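Local coordinates for penicillin-binding protein 1A (Mycobacterium tuberculosis, PDB 5CXW) that polymerises and cross-links peptidoglycan for the cell wall, using a transglycosylase domain and the penicillin-sensitive transpeptidase domain contained in this chain, at residues I130-G135 and M149-S154; Q117-P122 and C138-I143. One frame throughout, in Å; residues are numbered along the deposited sequence.

Contact 1 (I130-G135 and M149-S154); sequences ITNVEG and MSLNTS. With 35P ((2R,4S)-5,5-dimethyl-2-{(1R)-2-oxo-1-[(phenoxyacetyl)amino]ethyl}-1,3-thiazolidine-4-carboxylic acid), chain C.
Thr131 and Asn132 run alongside Thr153 and Asn152, with CA-CA separations of 5.8 Å for Thr131-Thr153 and 5.5 Å for Asn132-Asn152. Residues 130-135 leave strand 128-130 as an irregular loop, whereas 149-154 join two helices. Ser150, with positive phi, is the C-prime residue of a Schellman motif ending helix 143-149, and Leu151 is the N-cap of helix 152-161.

The side-chain amide of Asn132 engages Thr153 through both of its polar atoms, the two side chains crossing at about a right angle. Asn132 OD1 accepts from Thr153 N at 3.0 Å through an in-plane lone pair, in a nearly straight bond (163°), while Asn132 ND2 donates to Thr153 OG1 at 3.1 Å. Ser120 O is a further partner of this hydroxyl, and Glu136 O of ND2. Thr153 OG1 sits between its backbone N and carbonyl carbon (chi1 55°). Thr153 CG2 packs against Ile130 O at 3.5 Å.

Nearer the opened penicillin V, water 1 accepts from both Thr131 N and Asn152 ND2. The same ND2 gives a weak bond to O18 of the ligand at 3.1 Å, while Asn152 OD1 is bonded to Lys100. On opposite sides of the thiazolidine ring, Ser150 OG accepts from N7 at 3.0 Å and Val133 CG2 approaches S11 at 3.4 Å.

Ser150 and Asn152 are consistent with the SxN motif of penicillin-binding enzymes, and Ser150 OG is also bonded to Lys100 and Lys291. Asn132 is then a second-shell residue: by satisfying a first-turn N-H, it fixes the backbone directly beyond this motif against the loop that carries Val133.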
loop_
_atom_site.group_PDB
_atom_site.type_symbol
_atom_site.label_atom_id
_atom_site.label_comp_id
_atom_site.label_asym_id
_atom_site.label_seq_id
_atom_site.Cartn_x
_atom_site.Cartn_y
_atom_site.Cartn_z
ATOM N N ILE A 130 15.258 -10.122 16.328
ATOM C CA ILE A 130 14.874 -8.982 15.502
ATOM C C ILE A 130 16.151 -8.233 15.134
ATOM O O ILE A 130 16.934 -7.791 16.009
ATOM C CB ILE A 130 13.850 -8.029 16.223
ATOM C CG1 ILE A 130 12.671 -8.836 16.772
ATOM C CG2 ILE A 130 13.394 -6.957 15.269
ATOM C CD1 ILE A 130 11.959 -9.721 15.768
ATOM N N THR A 131 16.388 -8.063 13.834
ATOM C CA THR A 131 17.594 -7.388 13.376
ATOM C C THR A 131 17.222 -6.532 12.161
ATOM O O THR A 131 16.168 -6.741 11.519
ATOM C CB THR A 131 18.750 -8.335 12.925
ATOM O OG1 THR A 131 18.231 -9.180 11.911
ATOM C CG2 THR A 131 19.154 -9.252 14.023
ATOM N N ASN A 132 18.162 -5.664 11.819
ATOM C CA ASN A 132 18.026 -4.805 10.645
ATOM C C ASN A 132 18.892 -5.316 9.533
ATOM O O ASN A 132 19.933 -5.930 9.792
ATOM C CB ASN A 132 18.441 -3.401 11.017
ATOM C CG ASN A 132 17.616 -2.859 12.149
ATOM O OD1 ASN A 132 16.413 -3.130 12.242
ATOM N ND2 ASN A 132 18.233 -2.108 13.013
ATOM N N VAL A 133 18.440 -5.093 8.301
ATOM C CA VAL A 133 19.213 -5.534 7.115
ATOM C C VAL A 133 20.634 -4.977 7.181
ATOM O O VAL A 133 20.825 -3.785 7.462
ATOM C CB VAL A 133 18.548 -5.087 5.800
ATOM C CG1 VAL A 133 19.561 -5.084 4.666
ATOM C CG2 VAL A 133 17.368 -5.986 5.467
ATOM N N GLU A 134 21.603 -5.858 6.935
ATOM C CA GLU A 134 23.043 -5.570 7.020
ATOM C C GLU A 134 23.479 -4.995 8.358
ATOM O O GLU A 134 24.432 -4.211 8.395
ATOM C CB GLU A 134 23.505 -4.645 5.858
ATOM C CG GLU A 134 23.389 -5.326 4.488
ATOM C CD GLU A 134 23.255 -4.377 3.288
ATOM O OE1 GLU A 134 23.118 -4.921 2.177
ATOM O OE2 GLU A 134 23.273 -3.112 3.412
ATOM N N GLY A 135 22.768 -5.345 9.436
ATOM C CA GLY A 135 23.016 -4.794 10.767
ATOM C C GLY A 135 23.035 -3.273 10.876
ATOM O O GLY A 135 23.623 -2.726 11.804
ATOM N N MET A 149 14.884 4.857 7.393
ATOM C CA MET A 149 15.937 3.831 7.317
ATOM C C MET A 149 15.380 2.413 7.375
ATOM O O MET A 149 16.104 1.431 7.142
ATOM C CB MET A 149 16.943 4.033 8.456
ATOM C CG MET A 149 17.747 5.289 8.298
ATOM S SD MET A 149 18.818 5.534 9.758
ATOM C CE MET A 149 19.923 4.169 9.493
ATOM N N SER A 150 14.101 2.329 7.689
ATOM C CA SER A 150 13.334 1.098 7.814
ATOM C C SER A 150 13.955 0.130 8.813
ATOM O O SER A 150 14.329 -0.989 8.490
ATOM C CB SER A 150 13.060 0.465 6.461
ATOM O OG SER A 150 11.857 -0.299 6.596
ATOM N N LEU A 151 14.099 0.648 10.028
ATOM C CA LEU A 151 14.700 -0.160 11.078
ATOM C C LEU A 151 13.687 -1.070 11.743
ATOM O O LEU A 151 12.805 -0.590 12.442
ATOM C CB LEU A 151 15.416 0.731 12.079
ATOM C CG LEU A 151 16.457 1.670 11.433
ATOM C CD1 LEU A 151 17.013 2.575 12.531
ATOM C CD2 LEU A 151 17.524 0.913 10.732
ATOM N N ASN A 152 13.828 -2.372 11.557
ATOM C CA ASN A 152 12.936 -3.375 12.173
ATOM C C ASN A 152 12.978 -3.288 13.699
ATOM O O ASN A 152 11.950 -3.423 14.376
ATOM C CB ASN A 152 13.323 -4.772 11.779
ATOM C CG ASN A 152 12.917 -5.139 10.389
ATOM O OD1 ASN A 152 12.514 -4.311 9.554
ATOM N ND2 ASN A 152 13.058 -6.469 10.100
ATOM N N THR A 153 14.179 -3.121 14.243
ATOM C CA THR A 153 14.354 -3.186 15.699
ATOM C C THR A 153 13.591 -1.997 16.328
ATOM O O THR A 153 12.816 -2.156 17.303
ATOM C CB THR A 153 15.832 -3.120 16.045
ATOM O OG1 THR A 153 16.373 -1.950 15.455
ATOM C CG2 THR A 153 16.579 -4.365 15.580
ATOM N N SER A 154 13.770 -0.806 15.765
ATOM C CA SER A 154 13.144 0.390 16.318
ATOM C C SER A 154 11.622 0.295 16.256
ATOM O O SER A 154 10.913 0.670 17.197
ATOM C CB SER A 154 13.576 1.585 15.459
ATOM O OG SER A 154 14.998 1.730 15.416
HETATM C C24 35P C . 15.869 -10.757 6.471
HETATM C C23 35P C . 16.517 -11.869 5.939
HETATM C C22 35P C . 16.475 -12.112 4.584
HETATM C C21 35P C . 15.802 -11.257 3.725
HETATM C C20 35P C . 15.157 -10.147 4.226
HETATM C C19 35P C . 15.200 -9.885 5.616
HETATM O O1 35P C . 14.596 -8.791 6.186
HETATM C C2 35P C . 14.128 -7.748 5.337
HETATM C C3 35P C . 13.790 -6.550 6.182
HETATM O O18 35P C . 14.353 -6.379 7.254
HETATM N N4 35P C . 12.888 -5.743 5.646
HETATM C C5 35P C . 12.492 -4.504 6.298
HETATM C C6 35P C . 11.142 -4.166 5.814
HETATM O O17 35P C . 10.624 -4.597 4.763
HETATM C C8 35P C . 13.446 -3.267 5.996
HETATM N N7 35P C . 12.736 -2.623 4.928
HETATM S S11 35P C . 15.020 -3.545 5.386
HETATM C C10 35P C . 14.785 -2.958 3.775
HETATM C C12 35P C . 15.415 -3.908 2.757
HETATM C C15 35P C . 15.382 -1.598 3.531
HETATM C C9 35P C . 13.260 -2.957 3.624
HETATM C C13 35P C . 12.614 -2.079 2.597
HETATM O O14 35P C . 12.176 -0.960 3.007
HETATM O O16 35P C . 12.512 -2.534 1.438
HETATM O O HOH W 1 13.801 -8.682 12.064
HETATM O O HOH W 2 15.582 -3.705 8.628
#

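Contact 2 (Q117-P122 and C138-I143)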
loop_
_atom_site.group_PDB
_atom_site.type_symbol
_atom_site.label_atom_id
_atom_site.label_comp_id
_atom_site.label_asym_id
_atom_site.label_seq_id
_atom_site.Cartn_x
_atom_site.Cartn_y
_atom_site.Cartn_z
ATOM N N GLN A 117 12.374 9.234 20.620
ATOM C CA GLN A 117 13.674 8.568 20.377
ATOM C C GLN A 117 13.587 7.127 20.798
ATOM O O GLN A 117 13.183 6.838 21.948
ATOM C CB GLN A 117 14.728 9.259 21.229
ATOM C CG GLN A 117 15.019 10.681 20.834
ATOM C CD GLN A 117 15.871 10.744 19.601
ATOM O OE1 GLN A 117 16.725 9.879 19.365
ATOM N NE2 GLN A 117 15.606 11.727 18.750
ATOM N N VAL A 118 14.014 6.234 19.904
ATOM C CA VAL A 118 13.939 4.785 20.090
ATOM C C VAL A 118 15.301 4.145 19.869
ATOM O O VAL A 118 16.045 4.569 18.983
ATOM C CB VAL A 118 12.962 4.148 19.086
ATOM C CG1 VAL A 118 12.777 2.677 19.395
ATOM C CG2 VAL A 118 11.634 4.859 19.139
ATOM N N ASP A 119 15.659 3.156 20.705
ATOM C CA ASP A 119 16.905 2.429 20.522
ATOM C C ASP A 119 16.779 1.530 19.280
ATOM O O ASP A 119 15.752 0.935 19.091
ATOM C CB ASP A 119 17.118 1.551 21.752
ATOM C CG ASP A 119 18.401 0.725 21.682
ATOM O OD1 ASP A 119 19.267 0.922 20.872
ATOM O OD2 ASP A 119 18.566 -0.114 22.582
ATOM N N SER A 120 17.807 1.495 18.419
ATOM C CA SER A 120 17.781 0.639 17.236
ATOM C C SER A 120 18.600 -0.632 17.346
ATOM O O SER A 120 18.774 -1.347 16.369
ATOM C CB SER A 120 18.237 1.429 15.995
ATOM O OG SER A 120 19.550 1.800 16.084
ATOM N N SER A 121 19.116 -0.899 18.544
ATOM C CA SER A 121 19.962 -2.070 18.706
ATOM C C SER A 121 19.167 -3.363 18.513
ATOM O O SER A 121 17.925 -3.370 18.659
ATOM C CB SER A 121 20.587 -2.072 20.100
ATOM O OG SER A 121 19.646 -2.269 21.114
ATOM N N PRO A 122 19.858 -4.466 18.218
ATOM C CA PRO A 122 19.134 -5.711 18.047
ATOM C C PRO A 122 18.441 -6.151 19.345
ATOM O O PRO A 122 18.927 -5.835 20.457
ATOM C CB PRO A 122 20.178 -6.714 17.669
ATOM C CG PRO A 122 21.430 -5.954 17.331
ATOM C CD PRO A 122 21.288 -4.573 17.867
ATOM N N CYS A 138 20.923 3.182 13.964
ATOM C CA CYS A 138 21.138 4.612 14.106
ATOM C C CYS A 138 21.596 4.936 15.519
ATOM O O CYS A 138 21.579 6.092 15.900
ATOM C CB CYS A 138 19.842 5.315 13.758
ATOM S SG CYS A 138 18.515 4.977 14.944
ATOM N N GLY A 139 22.055 3.947 16.284
ATOM C CA GLY A 139 22.156 4.064 17.739
ATOM C C GLY A 139 20.749 4.280 18.298
ATOM O O GLY A 139 19.948 3.362 18.241
ATOM N N THR A 140 20.464 5.478 18.794
ATOM C CA THR A 140 19.102 5.868 19.223
ATOM C C THR A 140 18.716 7.034 18.305
ATOM O O THR A 140 19.503 7.949 18.127
ATOM C CB THR A 140 19.067 6.282 20.695
ATOM O OG1 THR A 140 19.343 5.142 21.494
ATOM C CG2 THR A 140 17.723 6.777 21.130
ATOM N N CYS A 141 17.562 6.953 17.646
ATOM C CA CYS A 141 17.096 8.036 16.714
ATOM C C CYS A 141 15.593 8.094 16.782
ATOM O O CYS A 141 14.980 7.173 17.269
ATOM C CB CYS A 141 17.537 7.839 15.259
ATOM S SG CYS A 141 16.955 6.357 14.426
ATOM N N ASN A 142 15.025 9.123 16.229
ATOM C CA ASN A 142 13.592 9.251 16.273
ATOM C C ASN A 142 12.857 8.313 15.327
ATOM O O ASN A 142 13.438 7.689 14.419
ATOM C CB ASN A 142 13.118 10.702 16.177
ATOM C CG ASN A 142 13.317 11.308 14.801
ATOM O OD1 ASN A 142 12.963 10.711 13.769
ATOM N ND2 ASN A 142 13.934 12.492 14.777
ATOM N N ILE A 143 11.574 8.174 15.610
ATOM C CA ILE A 143 10.756 7.254 14.813
ATOM C C ILE A 143 10.511 7.682 13.344
ATOM O O ILE A 143 10.221 6.830 12.499
ATOM C CB ILE A 143 9.456 6.893 15.526
ATOM C CG1 ILE A 143 8.545 8.081 15.756
ATOM C CG2 ILE A 143 9.761 6.159 16.809
ATOM C CD1 ILE A 143 7.187 7.677 16.389
HETATM O O HOH W 3 17.007 11.121 15.657
HETATM O O HOH W 4 19.292 10.847 18.882
#
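Val118 and Cys141 form the hydrogen-bonded pair of a short antiparallel ladder: Val118 N donates to Cys141 O at 3.0 Å, and Cys141 N returns a bond to Val118 O at 3.1 Å. Gln117-Asn142 and Asp119-Thr140 are the flanking non-hydrogen-bonded pairs, and Thr140 CA adds a C-H...O contact to Val118 O.

Past the strands, Ser120 extends the pairing. Gly139 O accepts from Ser120 N at 2.8 Å, nearly along the C=O axis, and from Ser120 OG at 2.7 Å, from above the carbonyl plane. Ser120 OG, held between its backbone N and carbonyl carbon (chi1 66°), also accepts from Cys138 N at 2.9 Å.

These strands, 117-119 and 140-142, make a two-stranded sheet within the transpeptidase domain, separate from its five-stranded one. The Cys138-Cys141 disulfide bridges the start of the second strand, and Cys138 SG lies 3.5 Å from Ser120 OG.

At the outer edge of strand 140-142, water 4 donates to Thr140 O and to Gln117 OE1, the Gln117 side chain bending across Cys141 to reach it. Apolar packing brings Val118 toward Ile143, beside helix 152-161.

Within its own segment Asp119 forms an Asx turn, OD1 accepting from Ser121 N at 3.0 Å and OD2 from Ser121 OG.

From the N terminus, the chain passes through 117-122, then strands 123-125 and 128-130, and enters the loop of 130-135. Contact 2 closes its first loop when 138-143 returns to pair with 117-122. Helix 143-149 follows, and contact 1 closes a second loop as 149-154 meets 130-135. The segments alternate, so the two closures cross. They also touch directly: Thr153 OG1 lies 2.6 Å from Ser120 O, a probable hydrogen bond, and Ser154 OG packs on Ser120 CB. Together they tie the small two-stranded sheet and its disulfide to the start of helix 152-161 and to one wall of the penicillin pocket.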